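Local atomic coordinates of malonyl CoA:acyl carrier protein malonyltransferase (Streptomyces coelicolor, PDB entry 1NM2), a protein that probably transfers the malonyl group from malonyl-CoA to holo-acyl carrier protein, the step that supplies malonyl units for fatty acid biosynthesis. Residues M2-A7 with F89-A95; D20-L24 with L298-L304. Numbering follows the deposited sequence.

Contact 1. Residues M2-A7 with F89-A95; sequences MLVLVA and FTPGAVA
Strand 3-7 and strand 93-95 lie side by side as parallel neighbours, their axes 4.7 Å apart at closest approach and their N-to-C directions 19° apart. The register pairs Val4 with Ala93, Leu5 with Val94 and Val6 with Ala95, CA to CA 4.8–4.9 Å. The odd-numbered residues of the first strand carry the bonding. Leu3 O takes two donors, Gly92 N at 2.8 Å and Ala93 N at 3.3 Å, because Gly92 is not extended (phi/psi -73/-31) whereas Ala93 onward is. The ladder then alternates: Leu5 N to Ala93 O 3.0 Å, Ala95 N to Leu5 O 3.2 Å, Ala7 N to Ala95 O 3.0 Å. CA-H...O contacts lie between, such as Val6 CA to Ala95 O at 3.0 Å. Val4 and Val6 turn their backbone groups the other way and bond to strand 272-275. On one face lie Val4, Val6, Ala93 and Ala95; Val4, Val6 and Ala95 meet Trp258 and Phe265 of helix 258-267. On the other, Leu5 (chi1 t, chi2 p) sets CB 4.1 Å from Pro91 CB and Val94 CG1; Phe89, chi1 p, brings CE1 to 3.8 Å from Leu3 CD2. Met2 SD lies 3.5 Å from Gly92 CA; an ideal CB on Gly92 would fall on that sulfur. This is the centre of the parallel sheet in an alpha/beta-hydrolase-like core. With apolar side chains on both faces, polarity is confined to the backbone: the ladder satisfies the groups of strand 3-7 facing strand 93-95, and strand 272-275 those on its other edge.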
ATOM      1  N   MET A   2     -11.384 -14.629  12.498  1.00 30.39           N
ATOM      2  CA  MET A   2     -11.325 -13.929  11.223  1.00 29.21           C
ATOM      3  C   MET A   2      -9.927 -13.330  11.061  1.00 27.53           C
ATOM      4  O   MET A   2      -9.528 -12.447  11.823  1.00 26.29           O
ATOM      5  CB  MET A   2     -12.381 -12.818  11.192  1.00 31.73           C
ATOM      6  CG  MET A   2     -13.204 -12.749   9.905  1.00 36.51           C
ATOM      7  SD  MET A   2     -12.270 -12.236   8.453  1.00 40.69           S
ATOM      8  CE  MET A   2     -12.402 -10.471   8.584  1.00 41.47           C
ATOM      9  N   LEU A   3      -9.182 -13.836  10.081  1.00 26.22           N
ATOM     10  CA  LEU A   3      -7.831 -13.361   9.805  1.00 25.20           C
ATOM     11  C   LEU A   3      -7.835 -12.444   8.595  1.00 24.71           C
ATOM     12  O   LEU A   3      -8.428 -12.770   7.565  1.00 24.96           O
ATOM     13  CB  LEU A   3      -6.884 -14.536   9.520  1.00 25.16           C
ATOM     14  CG  LEU A   3      -5.506 -14.143   8.963  1.00 25.27           C
ATOM     15  CD1 LEU A   3      -4.668 -13.521  10.072  1.00 24.12           C
ATOM     16  CD2 LEU A   3      -4.801 -15.361   8.387  1.00 25.84           C
ATOM     17  N   VAL A   4      -7.163 -11.305   8.722  1.00 24.33           N
ATOM     18  CA  VAL A   4      -7.077 -10.341   7.632  1.00 23.34           C
ATOM     19  C   VAL A   4      -5.627 -10.215   7.190  1.00 21.40           C
ATOM     20  O   VAL A   4      -4.746  -9.906   7.993  1.00 22.64           O
ATOM     21  CB  VAL A   4      -7.588  -8.952   8.072  1.00 24.18           C
ATOM     22  CG1 VAL A   4      -7.456  -7.956   6.927  1.00 24.77           C
ATOM     23  CG2 VAL A   4      -9.035  -9.056   8.525  1.00 24.70           C
ATOM     24  N   LEU A   5      -5.380 -10.469   5.913  1.00 19.93           N
ATOM     25  CA  LEU A   5      -4.033 -10.381   5.366  1.00 18.22           C
ATOM     26  C   LEU A   5      -3.884  -9.027   4.676  1.00 17.25           C
ATOM     27  O   LEU A   5      -4.614  -8.731   3.736  1.00 16.21           O
ATOM     28  CB  LEU A   5      -3.816 -11.522   4.368  1.00 20.54           C
ATOM     29  CG  LEU A   5      -2.447 -11.706   3.710  1.00 21.87           C
ATOM     30  CD1 LEU A   5      -1.385 -11.919   4.768  1.00 21.83           C
ATOM     31  CD2 LEU A   5      -2.503 -12.902   2.760  1.00 21.65           C
ATOM     32  N   VAL A   6      -2.955  -8.197   5.148  1.00 16.63           N
ATOM     33  CA  VAL A   6      -2.760  -6.883   4.547  1.00 15.22           C
ATOM     34  C   VAL A   6      -1.347  -6.677   3.997  1.00 14.90           C
ATOM     35  O   VAL A   6      -0.387  -7.301   4.453  1.00 13.63           O
ATOM     36  CB  VAL A   6      -3.077  -5.735   5.549  1.00 15.86           C
ATOM     37  CG1 VAL A   6      -4.500  -5.889   6.094  1.00 16.86           C
ATOM     38  CG2 VAL A   6      -2.057  -5.720   6.680  1.00 14.21           C
ATOM     39  N   ALA A   7      -1.234  -5.803   3.001  1.00 15.02           N
ATOM     40  CA  ALA A   7       0.049  -5.500   2.369  1.00 13.88           C
ATOM     41  C   ALA A   7       0.328  -4.000   2.482  1.00 14.36           C
ATOM     42  O   ALA A   7      -0.571  -3.181   2.275  1.00 11.54           O
ATOM     43  CB  ALA A   7       0.015  -5.918   0.903  1.00 14.33           C
ATOM     44  N   PHE A  89      -3.374 -21.944   2.987  1.00 37.31           N
ATOM     45  CA  PHE A  89      -4.391 -21.304   3.813  1.00 35.04           C
ATOM     46  C   PHE A  89      -5.119 -20.204   3.050  1.00 32.93           C
ATOM     47  O   PHE A  89      -4.610 -19.671   2.067  1.00 30.44           O
ATOM     48  CB  PHE A  89      -3.757 -20.723   5.086  1.00 36.44           C
ATOM     49  CG  PHE A  89      -3.248 -19.314   4.934  1.00 37.82           C
ATOM     50  CD1 PHE A  89      -4.060 -18.229   5.254  1.00 37.73           C
ATOM     51  CD2 PHE A  89      -1.958 -19.071   4.472  1.00 38.33           C
ATOM     52  CE1 PHE A  89      -3.594 -16.925   5.116  1.00 36.35           C
ATOM     53  CE2 PHE A  89      -1.483 -17.770   4.330  1.00 37.70           C
ATOM     54  CZ  PHE A  89      -2.304 -16.694   4.654  1.00 37.60           C
ATOM     55  N   THR A  90      -6.315 -19.874   3.517  1.00 30.41           N
ATOM     56  CA  THR A  90      -7.130 -18.838   2.903  1.00 29.72           C
ATOM     57  C   THR A  90      -7.582 -17.870   3.991  1.00 28.97           C
ATOM     58  O   THR A  90      -8.270 -18.261   4.930  1.00 29.69           O
ATOM     59  CB  THR A  90      -8.372 -19.451   2.217  1.00 30.39           C
ATOM     60  OG1 THR A  90      -7.951 -20.349   1.185  1.00 28.36           O
ATOM     61  CG2 THR A  90      -9.248 -18.362   1.610  1.00 29.50           C
ATOM     62  N   PRO A  91      -7.187 -16.592   3.885  1.00 28.69           N
ATOM     63  CA  PRO A  91      -7.584 -15.601   4.891  1.00 26.85           C
ATOM     64  C   PRO A  91      -9.061 -15.234   4.798  1.00 25.84           C
ATOM     65  O   PRO A  91      -9.707 -15.498   3.780  1.00 24.92           O
ATOM     66  CB  PRO A  91      -6.674 -14.417   4.577  1.00 26.32           C
ATOM     67  CG  PRO A  91      -6.544 -14.498   3.094  1.00 27.86           C
ATOM     68  CD  PRO A  91      -6.318 -15.981   2.862  1.00 27.74           C
ATOM     69  N   GLY A  92      -9.589 -14.627   5.860  1.00 23.75           N
ATOM     70  CA  GLY A  92     -10.984 -14.217   5.867  1.00 21.58           C
ATOM     71  C   GLY A  92     -11.206 -13.011   4.968  1.00 21.25           C
ATOM     72  O   GLY A  92     -12.278 -12.844   4.385  1.00 21.52           O
ATOM     73  N   ALA A  93     -10.187 -12.162   4.852  1.00 18.30           N
ATOM     74  CA  ALA A  93     -10.272 -10.975   4.008  1.00 16.24           C
ATOM     75  C   ALA A  93      -8.881 -10.423   3.730  1.00 15.94           C
ATOM     76  O   ALA A  93      -7.932 -10.732   4.450  1.00 15.20           O
ATOM     77  CB  ALA A  93     -11.123  -9.914   4.682  1.00 14.57           C
ATOM     78  N   VAL A  94      -8.766  -9.608   2.682  1.00 15.82           N
ATOM     79  CA  VAL A  94      -7.487  -9.005   2.321  1.00 14.29           C
ATOM     80  C   VAL A  94      -7.634  -7.523   2.014  1.00 14.37           C
ATOM     81  O   VAL A  94      -8.714  -7.053   1.657  1.00 15.33           O
ATOM     82  CB  VAL A  94      -6.863  -9.687   1.087  1.00 15.82           C
ATOM     83  CG1 VAL A  94      -6.603 -11.156   1.388  1.00 16.84           C
ATOM     84  CG2 VAL A  94      -7.780  -9.516  -0.131  1.00 16.48           C
ATOM     85  N   ALA A  95      -6.541  -6.785   2.163  1.00 14.88           N
ATOM     86  CA  ALA A  95      -6.540  -5.355   1.874  1.00 14.89           C
ATOM     87  C   ALA A  95      -5.096  -4.859   1.885  1.00 14.76           C
ATOM     88  O   ALA A  95      -4.183  -5.584   2.298  1.00 13.73           O
ATOM     89  CB  ALA A  95      -7.377  -4.603   2.907  1.00 12.79           C
TER

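Contact 2. Residues D20-L24 with L298-L304; sequences DWLAL and LKTPDDL
Trp21 is the apolar centre. Its chi1 m, chi2 93° rotamer lays the indole against the loop between strand 294-297 and helix 304-314. Pro301 CD sits over the five-membered ring in a CH-pi contact, 3.7 Å from its centroid and 14° off the normal. Around this pair, Trp21 CZ3 meets Leu304 CD1 at 4.0 Å, Trp21 CZ2 meets Leu298 CB at 4.3 Å, and Leu24 CD2 reaches Pro301 CB at 4.0 Å. Asp20 pairs with Thr300 and Trp21 with Pro301, CA to CA 6.1 Å each. At the ring edge Trp21 NE1 donates to Lys299 O, 2.9 Å. Farther out, Asp303 OD1 accepts from Lys299 N (2.8 Å) and Thr300 N (3.2 Å) across the bend, while Asp303 N returns to Thr300 O at 2.8 Å. At the polar edge a water donates to Asp20 OD1 (3.3 Å) and weakly accepts from Asp302 N (3.4 Å). Helix 57-75 touches Trp21, Leu24 and Leu304. A Trp21-Pro301 CH-pi contact thus joins a weakly bonded helical turn, 20-22, to a strand-to-helix loop of the acyl transferase fold.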
ATOM      1  N   ASP A  20      17.033 -11.717   2.886  1.00 20.69           N
ATOM      2  CA  ASP A  20      16.724 -13.010   3.489  1.00 22.09           C
ATOM      3  C   ASP A  20      15.637 -13.772   2.734  1.00 21.95           C
ATOM      4  O   ASP A  20      15.661 -15.005   2.674  1.00 20.87           O
ATOM      5  CB  ASP A  20      16.308 -12.830   4.954  1.00 24.35           C
ATOM      6  CG  ASP A  20      17.473 -12.429   5.850  1.00 26.73           C
ATOM      7  OD1 ASP A  20      17.250 -12.196   7.058  1.00 28.86           O
ATOM      8  OD2 ASP A  20      18.613 -12.353   5.344  1.00 25.40           O
ATOM      9  N   TRP A  21      14.690 -13.044   2.154  1.00 19.62           N
ATOM     10  CA  TRP A  21      13.616 -13.691   1.410  1.00 20.65           C
ATOM     11  C   TRP A  21      14.117 -14.325   0.119  1.00 21.21           C
ATOM     12  O   TRP A  21      13.621 -15.375  -0.284  1.00 18.39           O
ATOM     13  CB  TRP A  21      12.497 -12.695   1.105  1.00 20.56           C
ATOM     14  CG  TRP A  21      11.842 -12.194   2.345  1.00 21.25           C
ATOM     15  CD1 TRP A  21      12.164 -11.069   3.049  1.00 21.26           C
ATOM     16  CD2 TRP A  21      10.798 -12.843   3.079  1.00 19.71           C
ATOM     17  NE1 TRP A  21      11.388 -10.977   4.175  1.00 21.15           N
ATOM     18  CE2 TRP A  21      10.542 -12.054   4.222  1.00 20.64           C
ATOM     19  CE3 TRP A  21      10.059 -14.019   2.883  1.00 18.83           C
ATOM     20  CZ2 TRP A  21       9.573 -12.402   5.171  1.00 18.31           C
ATOM     21  CZ3 TRP A  21       9.094 -14.368   3.829  1.00 18.51           C
ATOM     22  CH2 TRP A  21       8.863 -13.558   4.960  1.00 20.88           C
ATOM     23  N   LEU A  22      15.101 -13.696  -0.523  1.00 22.09           N
ATOM     24  CA  LEU A  22      15.654 -14.240  -1.765  1.00 24.26           C
ATOM     25  C   LEU A  22      16.437 -15.519  -1.512  1.00 25.24           C
ATOM     26  O   LEU A  22      16.699 -16.282  -2.443  1.00 26.11           O
ATOM     27  CB  LEU A  22      16.596 -13.243  -2.451  1.00 25.24           C
ATOM     28  CG  LEU A  22      16.044 -12.176  -3.392  1.00 26.51           C
ATOM     29  CD1 LEU A  22      15.026 -12.786  -4.345  1.00 26.88           C
ATOM     30  CD2 LEU A  22      15.420 -11.083  -2.584  1.00 27.03           C
ATOM     31  N   ALA A  23      16.822 -15.741  -0.258  1.00 25.08           N
ATOM     32  CA  ALA A  23      17.591 -16.923   0.106  1.00 24.97           C
ATOM     33  C   ALA A  23      16.741 -18.187   0.160  1.00 25.26           C
ATOM     34  O   ALA A  23      17.275 -19.294   0.141  1.00 25.66           O
ATOM     35  CB  ALA A  23      18.284 -16.703   1.443  1.00 24.82           C
ATOM     36  N   LEU A  24      15.425 -18.033   0.231  1.00 23.74           N
ATOM     37  CA  LEU A  24      14.549 -19.197   0.279  1.00 23.31           C
ATOM     38  C   LEU A  24      14.627 -19.941  -1.052  1.00 23.51           C
ATOM     39  O   LEU A  24      14.578 -19.328  -2.117  1.00 23.92           O
ATOM     40  CB  LEU A  24      13.104 -18.770   0.559  1.00 23.15           C
ATOM     41  CG  LEU A  24      12.833 -18.140   1.935  1.00 22.71           C
ATOM     42  CD1 LEU A  24      11.362 -17.736   2.044  1.00 20.04           C
ATOM     43  CD2 LEU A  24      13.188 -19.136   3.025  1.00 21.05           C
ATOM     44  N   LEU A 298       5.444  -9.563   8.931  1.00 20.63           N
ATOM     45  CA  LEU A 298       6.479 -10.399   8.336  1.00 21.43           C
ATOM     46  C   LEU A 298       7.619  -9.502   7.871  1.00 21.87           C
ATOM     47  O   LEU A 298       7.445  -8.679   6.972  1.00 22.87           O
ATOM     48  CB  LEU A 298       5.933 -11.176   7.138  1.00 21.33           C
ATOM     49  CG  LEU A 298       4.920 -12.282   7.433  1.00 23.31           C
ATOM     50  CD1 LEU A 298       4.438 -12.884   6.125  1.00 21.51           C
ATOM     51  CD2 LEU A 298       5.561 -13.346   8.316  1.00 20.84           C
ATOM     52  N   LYS A 299       8.782  -9.646   8.497  1.00 22.00           N
ATOM     53  CA  LYS A 299       9.937  -8.851   8.110  1.00 21.63           C
ATOM     54  C   LYS A 299      11.003  -9.733   7.465  1.00 21.34           C
ATOM     55  O   LYS A 299      11.652  -9.322   6.502  1.00 20.99           O
ATOM     56  CB  LYS A 299      10.487  -8.107   9.323  1.00 21.91           C
ATOM     57  CG  LYS A 299       9.463  -7.137   9.913  1.00 23.82           C
ATOM     58  CD  LYS A 299      10.025  -6.348  11.081  1.00 26.61           C
ATOM     59  CE  LYS A 299       9.017  -5.330  11.588  1.00 27.74           C
ATOM     60  NZ  LYS A 299       9.574  -4.500  12.689  1.00 28.07           N
ATOM     61  N   THR A 300      11.170 -10.949   7.983  1.00 20.87           N
ATOM     62  CA  THR A 300      12.140 -11.901   7.431  1.00 20.32           C
ATOM     63  C   THR A 300      11.557 -13.310   7.521  1.00 20.11           C
ATOM     64  O   THR A 300      10.599 -13.547   8.256  1.00 21.46           O
ATOM     65  CB  THR A 300      13.488 -11.897   8.203  1.00 20.47           C
ATOM     66  OG1 THR A 300      13.295 -12.465   9.504  1.00 22.24           O
ATOM     67  CG2 THR A 300      14.035 -10.476   8.343  1.00 20.30           C
ATOM     68  N   PRO A 301      12.126 -14.263   6.767  1.00 19.99           N
ATOM     69  CA  PRO A 301      11.640 -15.647   6.786  1.00 20.26           C
ATOM     70  C   PRO A 301      11.565 -16.240   8.197  1.00 20.90           C
ATOM     71  O   PRO A 301      10.785 -17.156   8.453  1.00 20.87           O
ATOM     72  CB  PRO A 301      12.651 -16.372   5.904  1.00 19.76           C
ATOM     73  CG  PRO A 301      12.977 -15.325   4.870  1.00 19.65           C
ATOM     74  CD  PRO A 301      13.148 -14.077   5.720  1.00 20.05           C
ATOM     75  N   ASP A 302      12.380 -15.711   9.105  1.00 21.78           N
ATOM     76  CA  ASP A 302      12.405 -16.184  10.486  1.00 22.40           C
ATOM     77  C   ASP A 302      11.087 -15.885  11.202  1.00 22.80           C
ATOM     78  O   ASP A 302      10.810 -16.445  12.262  1.00 23.43           O
ATOM     79  CB  ASP A 302      13.571 -15.529  11.241  1.00 23.76           C
ATOM     80  CG  ASP A 302      14.928 -16.069  10.814  1.00 24.25           C
ATOM     81  OD1 ASP A 302      15.937 -15.362  11.011  1.00 26.52           O
ATOM     82  OD2 ASP A 302      14.996 -17.202  10.289  1.00 25.71           O
ATOM     83  N   ASP A 303      10.276 -15.005  10.621  1.00 22.59           N
ATOM     84  CA  ASP A 303       8.983 -14.642  11.205  1.00 23.62           C
ATOM     85  C   ASP A 303       7.882 -15.616  10.772  1.00 24.07           C
ATOM     86  O   ASP A 303       6.785 -15.608  11.325  1.00 24.31           O
ATOM     87  CB  ASP A 303       8.591 -13.219  10.772  1.00 24.46           C
ATOM     88  CG  ASP A 303       9.464 -12.142  11.405  1.00 24.27           C
ATOM     89  OD1 ASP A 303       9.661 -11.082  10.774  1.00 23.66           O
ATOM     90  OD2 ASP A 303       9.939 -12.345  12.539  1.00 24.86           O
ATOM     91  N   LEU A 304       8.184 -16.458   9.786  1.00 24.43           N
ATOM     92  CA  LEU A 304       7.212 -17.410   9.245  1.00 24.74           C
ATOM     93  C   LEU A 304       6.591 -18.425  10.207  1.00 26.53           C
ATOM     94  O   LEU A 304       5.381 -18.643  10.170  1.00 25.28           O
ATOM     95  CB  LEU A 304       7.823 -18.137   8.043  1.00 24.53           C
ATOM     96  CG  LEU A 304       8.038 -17.207   6.843  1.00 24.29           C
ATOM     97  CD1 LEU A 304       8.801 -17.923   5.740  1.00 24.71           C
ATOM     98  CD2 LEU A 304       6.680 -16.718   6.341  1.00 24.26           C
TER
HETATM   99  O   HOH W   1      15.364 -14.756   7.886  1.00 26.67           O

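Contact 1 is in the parallel sheet; contact 2 packs a helical turn on the loop that leaves its edge strand 294-297. Their centres are about 19 Å apart and their nearest atoms about 6 Å apart, not touching. Strand 3-7 is followed in the chain by helix 19-22, and the segments of the two contacts alternate along the sequence. Strand 272-275 bridges them: it bonds to strand 3-7, and its Glu275 bonds through the backbone to Leu298. Contact 1 lies nearer the probable active site, since strand 93-96 runs into a GxSxG pattern (Gly96, Ser98, Gly100) consistent with a nucleophile elbow, which the side chain of Ala7 touches. The centre of contact 2 lies about 20 Å from the chain centre, that of contact 1 about 15 Å.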